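Local structure of p-47 protein (Clostridium botulinum, 6EKT) at residues N342-N347 against F397-N402; K351-E356 against N401-L406. The protein may belong to a progenitor complex that protects botulinum neurotoxin in the host gut, and has a fold resembling tubular lipid-binding (TULIP) proteins. All coordinates share one frame; numbering follows the deposited sequence.

Contact 1: residues N342-N347 against F397-N402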
loop_
_atom_site.group_PDB
_atom_site.type_symbol
_atom_site.label_atom_id
_atom_site.label_comp_id
_atom_site.label_asym_id
_atom_site.label_seq_id
_atom_site.Cartn_x
_atom_site.Cartn_y
_atom_site.Cartn_z
ATOM N N ASN A 342 -23.479 -1.990 -1.679
ATOM C CA ASN A 342 -22.929 -3.073 -0.865
ATOM C C ASN A 342 -21.701 -2.599 -0.098
ATOM O O ASN A 342 -20.642 -2.344 -0.705
ATOM C CB ASN A 342 -22.581 -4.266 -1.742
ATOM C CG ASN A 342 -23.807 -4.839 -2.453
ATOM O OD1 ASN A 342 -24.269 -4.279 -3.449
ATOM N ND2 ASN A 342 -24.374 -5.917 -1.903
ATOM N N LYS A 343 -21.861 -2.490 1.225
ATOM C CA LYS A 343 -20.840 -1.894 2.094
ATOM C C LYS A 343 -19.738 -2.888 2.431
ATOM O O LYS A 343 -20.017 -4.017 2.837
ATOM C CB LYS A 343 -21.475 -1.362 3.386
ATOM C CG LYS A 343 -20.499 -0.598 4.291
ATOM C CD LYS A 343 -20.879 -0.665 5.760
ATOM C CE LYS A 343 -21.865 0.424 6.137
ATOM N NZ LYS A 343 -22.368 0.188 7.525
ATOM N N PHE A 344 -18.480 -2.441 2.321
ATOM C CA PHE A 344 -17.353 -3.233 2.809
ATOM C C PHE A 344 -17.376 -3.319 4.340
ATOM O O PHE A 344 -17.656 -2.326 5.014
ATOM C CB PHE A 344 -15.993 -2.647 2.335
ATOM C CG PHE A 344 -14.796 -3.428 2.856
ATOM C CD1 PHE A 344 -14.484 -4.698 2.334
ATOM C CD2 PHE A 344 -14.018 -2.935 3.903
ATOM C CE1 PHE A 344 -13.402 -5.428 2.831
ATOM C CE2 PHE A 344 -12.937 -3.668 4.404
ATOM C CZ PHE A 344 -12.637 -4.920 3.874
ATOM N N VAL A 345 -17.080 -4.504 4.879
ATOM C CA VAL A 345 -16.939 -4.733 6.315
ATOM C C VAL A 345 -15.700 -5.589 6.519
ATOM O O VAL A 345 -15.476 -6.551 5.776
ATOM C CB VAL A 345 -18.149 -5.504 6.931
ATOM C CG1 VAL A 345 -17.929 -5.759 8.420
ATOM C CG2 VAL A 345 -19.457 -4.747 6.729
ATOM N N TYR A 346 -14.905 -5.218 7.520
ATOM C CA TYR A 346 -13.863 -6.075 8.056
ATOM C C TYR A 346 -14.238 -6.381 9.489
ATOM O O TYR A 346 -14.320 -5.479 10.335
ATOM C CB TYR A 346 -12.473 -5.419 7.976
ATOM C CG TYR A 346 -11.379 -6.278 8.595
ATOM C CD1 TYR A 346 -11.063 -7.533 8.053
ATOM C CD2 TYR A 346 -10.674 -5.846 9.733
ATOM C CE1 TYR A 346 -10.076 -8.333 8.605
ATOM C CE2 TYR A 346 -9.678 -6.636 10.295
ATOM C CZ TYR A 346 -9.386 -7.874 9.724
ATOM O OH TYR A 346 -8.411 -8.670 10.257
ATOM N N ASN A 347 -14.522 -7.656 9.737
ATOM C CA ASN A 347 -14.790 -8.166 11.074
ATOM C C ASN A 347 -13.443 -8.536 11.699
ATOM O O ASN A 347 -12.779 -9.477 11.251
ATOM C CB ASN A 347 -15.709 -9.385 10.975
ATOM C CG ASN A 347 -16.085 -9.968 12.328
ATOM O OD1 ASN A 347 -15.300 -9.973 13.267
ATOM N ND2 ASN A 347 -17.292 -10.505 12.407
ATOM N N PHE A 397 -20.502 -10.626 -1.192
ATOM C CA PHE A 397 -19.476 -11.674 -1.364
ATOM C C PHE A 397 -18.282 -11.412 -0.446
ATOM O O PHE A 397 -18.111 -10.289 0.047
ATOM C CB PHE A 397 -19.011 -11.759 -2.839
ATOM C CG PHE A 397 -18.400 -10.474 -3.363
ATOM C CD1 PHE A 397 -19.211 -9.450 -3.891
ATOM C CD2 PHE A 397 -17.013 -10.281 -3.334
ATOM C CE1 PHE A 397 -18.652 -8.273 -4.364
ATOM C CE2 PHE A 397 -16.453 -9.103 -3.811
ATOM C CZ PHE A 397 -17.270 -8.104 -4.320
ATOM N N GLU A 398 -17.472 -12.449 -0.238
ATOM C CA GLU A 398 -16.312 -12.378 0.632
ATOM C C GLU A 398 -15.041 -12.219 -0.192
ATOM O O GLU A 398 -14.902 -12.823 -1.258
ATOM C CB GLU A 398 -16.239 -13.669 1.460
ATOM C CG GLU A 398 -15.589 -13.540 2.823
ATOM C CD GLU A 398 -15.673 -14.845 3.621
ATOM O OE1 GLU A 398 -16.752 -15.461 3.671
ATOM O OE2 GLU A 398 -14.654 -15.248 4.202
ATOM N N LEU A 399 -14.106 -11.407 0.309
ATOM C CA LEU A 399 -12.763 -11.418 -0.225
ATOM C C LEU A 399 -12.019 -12.587 0.378
ATOM O O LEU A 399 -12.383 -13.088 1.451
ATOM C CB LEU A 399 -12.022 -10.116 0.111
ATOM C CG LEU A 399 -12.638 -8.780 -0.334
ATOM C CD1 LEU A 399 -11.684 -7.659 0.063
ATOM C CD2 LEU A 399 -12.925 -8.718 -1.831
ATOM N N ILE A 400 -10.975 -13.018 -0.318
ATOM C CA ILE A 400 -9.982 -13.915 0.255
ATOM C C ILE A 400 -9.139 -13.065 1.187
ATOM O O ILE A 400 -8.536 -12.054 0.766
ATOM C CB ILE A 400 -9.069 -14.518 -0.826
ATOM C CG1 ILE A 400 -9.883 -15.380 -1.790
ATOM C CG2 ILE A 400 -7.913 -15.309 -0.198
ATOM C CD1 ILE A 400 -9.362 -15.296 -3.204
ATOM N N ASN A 401 -9.096 -13.458 2.455
ATOM C CA ASN A 401 -8.215 -12.794 3.389
ATOM C C ASN A 401 -6.818 -13.408 3.277
ATOM O O ASN A 401 -6.549 -14.430 3.908
ATOM C CB ASN A 401 -8.775 -12.867 4.826
ATOM C CG ASN A 401 -7.863 -12.194 5.859
ATOM O OD1 ASN A 401 -6.666 -12.026 5.639
ATOM N ND2 ASN A 401 -8.430 -11.827 7.001
ATOM N N ASN A 402 -5.957 -12.805 2.451
ATOM C CA ASN A 402 -4.512 -13.135 2.420
ATOM C C ASN A 402 -3.668 -11.917 2.841
ATOM O O ASN A 402 -2.566 -11.704 2.322
ATOM C CB ASN A 402 -4.088 -13.620 1.023
ATOM C CG ASN A 402 -4.230 -12.541 -0.049
ATOM O OD1 ASN A 402 -4.879 -11.513 0.158
ATOM N ND2 ASN A 402 -3.604 -12.766 -1.197
HETATM O O HOH W 1 -6.671 -10.044 8.720
#
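The ring ends of Phe344 and Tyr346 meet Leu399 and Asn401, bridging strand 329-347 and the loop after strand 397-398; the two strands are not neighbours in the antiparallel sheet of this TULIP-like protein. Strand 352-368 runs between them, bonded to 329-347 at one edge and to 397-398 at the other, so the backbones stay well apart: the nearest CA atoms, those of Phe344 and Glu398, are 9.5 Å from each other. What meets is side chains alone. The phenyl group of Phe344 leaves the strand with CG anti to the backbone N (chi1 179°), which carries its far end to the second segment, and CE1 comes to 3.9 Å from Leu399 CD1. The methyl approaches the ring obliquely, and the two side chains cross at about a right angle. Ala353 of the intervening strand also touches Phe344, while Val424 and Leu426 of strand 421-426 add further apolar contacts to its buried ring. Two residues along, Tyr346 extends in the same way. Asn401 ND2 lies at the edge of its ring, 4.2 Å from CE1, with the amide turned 61° from the ring plane. This amide also donates to Lys351 O, its stronger partner. A water joins the two polar ends: it accepts from Asn401 ND2 at 3.0 Å and is hydrogen-bonded to Tyr346 OH, with 2.7 Å between the two oxygens.

Contact 2: residues K351-E356 against N401-L406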
loop_
_atom_site.group_PDB
_atom_site.type_symbol
_atom_site.label_atom_id
_atom_site.label_comp_id
_atom_site.label_asym_id
_atom_site.label_seq_id
_atom_site.Cartn_x
_atom_site.Cartn_y
_atom_site.Cartn_z
ATOM N N LYS A 351 -11.873 -12.238 11.218
ATOM C CA LYS A 351 -10.936 -11.902 10.131
ATOM C C LYS A 351 -11.558 -12.046 8.737
ATOM O O LYS A 351 -10.851 -12.275 7.756
ATOM C CB LYS A 351 -9.627 -12.730 10.259
ATOM C CG LYS A 351 -8.541 -12.150 11.170
ATOM C CD LYS A 351 -8.983 -11.957 12.611
ATOM C CE LYS A 351 -7.880 -11.370 13.473
ATOM N NZ LYS A 351 -8.444 -11.197 14.836
ATOM N N LYS A 352 -12.882 -11.929 8.649
ATOM C CA LYS A 352 -13.547 -11.946 7.353
ATOM C C LYS A 352 -13.665 -10.525 6.830
ATOM O O LYS A 352 -13.997 -9.597 7.586
ATOM C CB LYS A 352 -14.936 -12.605 7.415
ATOM C CG LYS A 352 -14.931 -14.103 7.702
ATOM C CD LYS A 352 -16.320 -14.707 7.480
ATOM C CE LYS A 352 -16.420 -16.091 8.100
ATOM N NZ LYS A 352 -17.639 -16.775 7.606
ATOM N N ALA A 353 -13.373 -10.378 5.543
ATOM C CA ALA A 353 -13.542 -9.131 4.800
ATOM C C ALA A 353 -14.520 -9.446 3.684
ATOM O O ALA A 353 -14.285 -10.352 2.871
ATOM C CB ALA A 353 -12.228 -8.661 4.221
ATOM N N TYR A 354 -15.617 -8.696 3.656
ATOM C CA TYR A 354 -16.729 -9.000 2.769
ATOM C C TYR A 354 -17.521 -7.750 2.436
ATOM O O TYR A 354 -17.430 -6.719 3.123
ATOM C CB TYR A 354 -17.639 -10.088 3.401
ATOM C CG TYR A 354 -18.290 -9.686 4.722
ATOM C CD1 TYR A 354 -17.620 -9.844 5.942
ATOM C CD2 TYR A 354 -19.590 -9.144 4.744
ATOM C CE1 TYR A 354 -18.218 -9.478 7.149
ATOM C CE2 TYR A 354 -20.191 -8.766 5.940
ATOM C CZ TYR A 354 -19.506 -8.931 7.134
ATOM O OH TYR A 354 -20.120 -8.553 8.307
ATOM N N PHE A 355 -18.313 -7.863 1.377
ATOM C CA PHE A 355 -19.264 -6.848 1.017
ATOM C C PHE A 355 -20.664 -7.349 1.421
ATOM O O PHE A 355 -21.070 -8.434 1.012
ATOM C CB PHE A 355 -19.164 -6.550 -0.473
ATOM C CG PHE A 355 -17.904 -5.814 -0.855
ATOM C CD1 PHE A 355 -17.852 -4.422 -0.777
ATOM C CD2 PHE A 355 -16.759 -6.519 -1.267
ATOM C CE1 PHE A 355 -16.696 -3.747 -1.125
ATOM C CE2 PHE A 355 -15.597 -5.838 -1.625
ATOM C CZ PHE A 355 -15.572 -4.450 -1.556
ATOM N N GLU A 356 -21.342 -6.568 2.264
ATOM C CA GLU A 356 -22.666 -6.896 2.794
ATOM C C GLU A 356 -23.687 -6.922 1.681
ATOM O O GLU A 356 -23.559 -6.186 0.698
ATOM C CB GLU A 356 -23.129 -5.829 3.791
ATOM C CG GLU A 356 -22.660 -5.973 5.226
ATOM C CD GLU A 356 -23.175 -4.843 6.109
ATOM O OE1 GLU A 356 -23.825 -3.906 5.576
ATOM O OE2 GLU A 356 -22.911 -4.875 7.333
ATOM N N ASN A 401 -9.096 -13.458 2.455
ATOM C CA ASN A 401 -8.215 -12.794 3.389
ATOM C C ASN A 401 -6.818 -13.408 3.277
ATOM O O ASN A 401 -6.549 -14.430 3.908
ATOM C CB ASN A 401 -8.775 -12.867 4.826
ATOM C CG ASN A 401 -7.863 -12.194 5.859
ATOM O OD1 ASN A 401 -6.666 -12.026 5.639
ATOM N ND2 ASN A 401 -8.430 -11.827 7.001
ATOM N N ASN A 402 -5.957 -12.805 2.451
ATOM C CA ASN A 402 -4.512 -13.135 2.420
ATOM C C ASN A 402 -3.668 -11.917 2.841
ATOM O O ASN A 402 -2.566 -11.704 2.322
ATOM C CB ASN A 402 -4.088 -13.620 1.023
ATOM C CG ASN A 402 -4.230 -12.541 -0.049
ATOM O OD1 ASN A 402 -4.879 -11.513 0.158
ATOM N ND2 ASN A 402 -3.604 -12.766 -1.197
ATOM N N PHE A 403 -4.189 -11.147 3.793
ATOM C CA PHE A 403 -3.696 -9.788 4.063
ATOM C C PHE A 403 -2.309 -9.785 4.712
ATOM O O PHE A 403 -1.475 -8.920 4.393
ATOM C CB PHE A 403 -4.722 -9.005 4.896
ATOM C CG PHE A 403 -6.126 -8.959 4.276
ATOM C CD1 PHE A 403 -6.301 -8.883 2.884
ATOM C CD2 PHE A 403 -7.264 -8.951 5.093
ATOM C CE1 PHE A 403 -7.575 -8.834 2.319
ATOM C CE2 PHE A 403 -8.544 -8.891 4.531
ATOM C CZ PHE A 403 -8.693 -8.828 3.143
ATOM N N VAL A 404 -2.064 -10.762 5.589
ATOM C CA VAL A 404 -0.712 -10.957 6.164
ATOM C C VAL A 404 0.279 -11.221 5.027
ATOM O O VAL A 404 1.342 -10.593 4.985
ATOM C CB VAL A 404 -0.665 -12.066 7.256
ATOM C CG1 VAL A 404 0.767 -12.409 7.650
ATOM C CG2 VAL A 404 -1.442 -11.636 8.491
ATOM N N ASP A 405 -0.078 -12.134 4.112
ATOM C CA ASP A 405 0.752 -12.410 2.929
ATOM C C ASP A 405 0.990 -11.172 2.065
ATOM O O ASP A 405 2.124 -10.936 1.631
ATOM C CB ASP A 405 0.189 -13.547 2.067
ATOM C CG ASP A 405 0.198 -14.893 2.777
ATOM O OD1 ASP A 405 0.909 -15.081 3.787
ATOM O OD2 ASP A 405 -0.539 -15.779 2.319
ATOM N N LEU A 406 -0.058 -10.379 1.833
ATOM C CA LEU A 406 0.101 -9.133 1.073
ATOM C C LEU A 406 1.122 -8.212 1.724
ATOM O O LEU A 406 2.040 -7.708 1.061
ATOM C CB LEU A 406 -1.238 -8.390 0.862
ATOM C CG LEU A 406 -2.314 -9.062 0.003
ATOM C CD1 LEU A 406 -3.436 -8.080 -0.290
ATOM C CD2 LEU A 406 -1.780 -9.636 -1.308
#
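Strand 352-368 faces the loop that leads into helix 403-409, the nearest CA atoms, those of Ala353 and Asn401, being 6.6 Å apart. An Asx turn, built by Asn401 before the first turn of the helix, shapes this junction. Its OD1 accepts from Phe403 N at 3.2 Å with a nearly straight N-H...O angle of 173°, while the other end of the amide crosses to the strand, where ND2 gives a short 2.6 Å bond to Lys351 O. The acceptor lies almost in the plane of the amide, only 5° out of it. With both ends engaged, the rotation of the amide is fixed. Lys351 also sets CB 3.6 Å from Asn401 ND2, but its bent chain then leads away, and NZ is bonded to Ser348 O. Beside this polar link the contact is apolar. With CG anti to its own carbonyl carbon (chi1 -55°), Phe403 lays its ring back over Asn401, whose CA lies 3.9 Å above the plane of the Phe403 ring, over its centre. Val421 and Val424 of strand 421-426 and Met251 of helix 244-252 also touch this buried ring. At its edge, in the ring plane, Ala353 CB sits 3.7 Å from both Phe403 CE2 and CZ.

Overall arrangement
Contacts 1 and 2 lie side by side, their centres about 6 Å apart, and share Asn401 and Asn402. Along the chain, 342-347 is followed by 351-356, the next strand of the same antiparallel sheet; helix 374-394 intervenes before the chain returns through 397-402 into helix 403-409. Strand 352-368 lies between strands 329-347 and 397-398 and is bonded to both segments of contact 1: the side-chain ND2 of Asn342 probably hydrogen-bonds to Glu356 O (2.7 Å), and Phe355 N probably to Phe397 O (2.8 Å). Together the contacts tie the returning chain to the two successive strands, with strand 421-426 packing against Phe344, Tyr346 and Phe403.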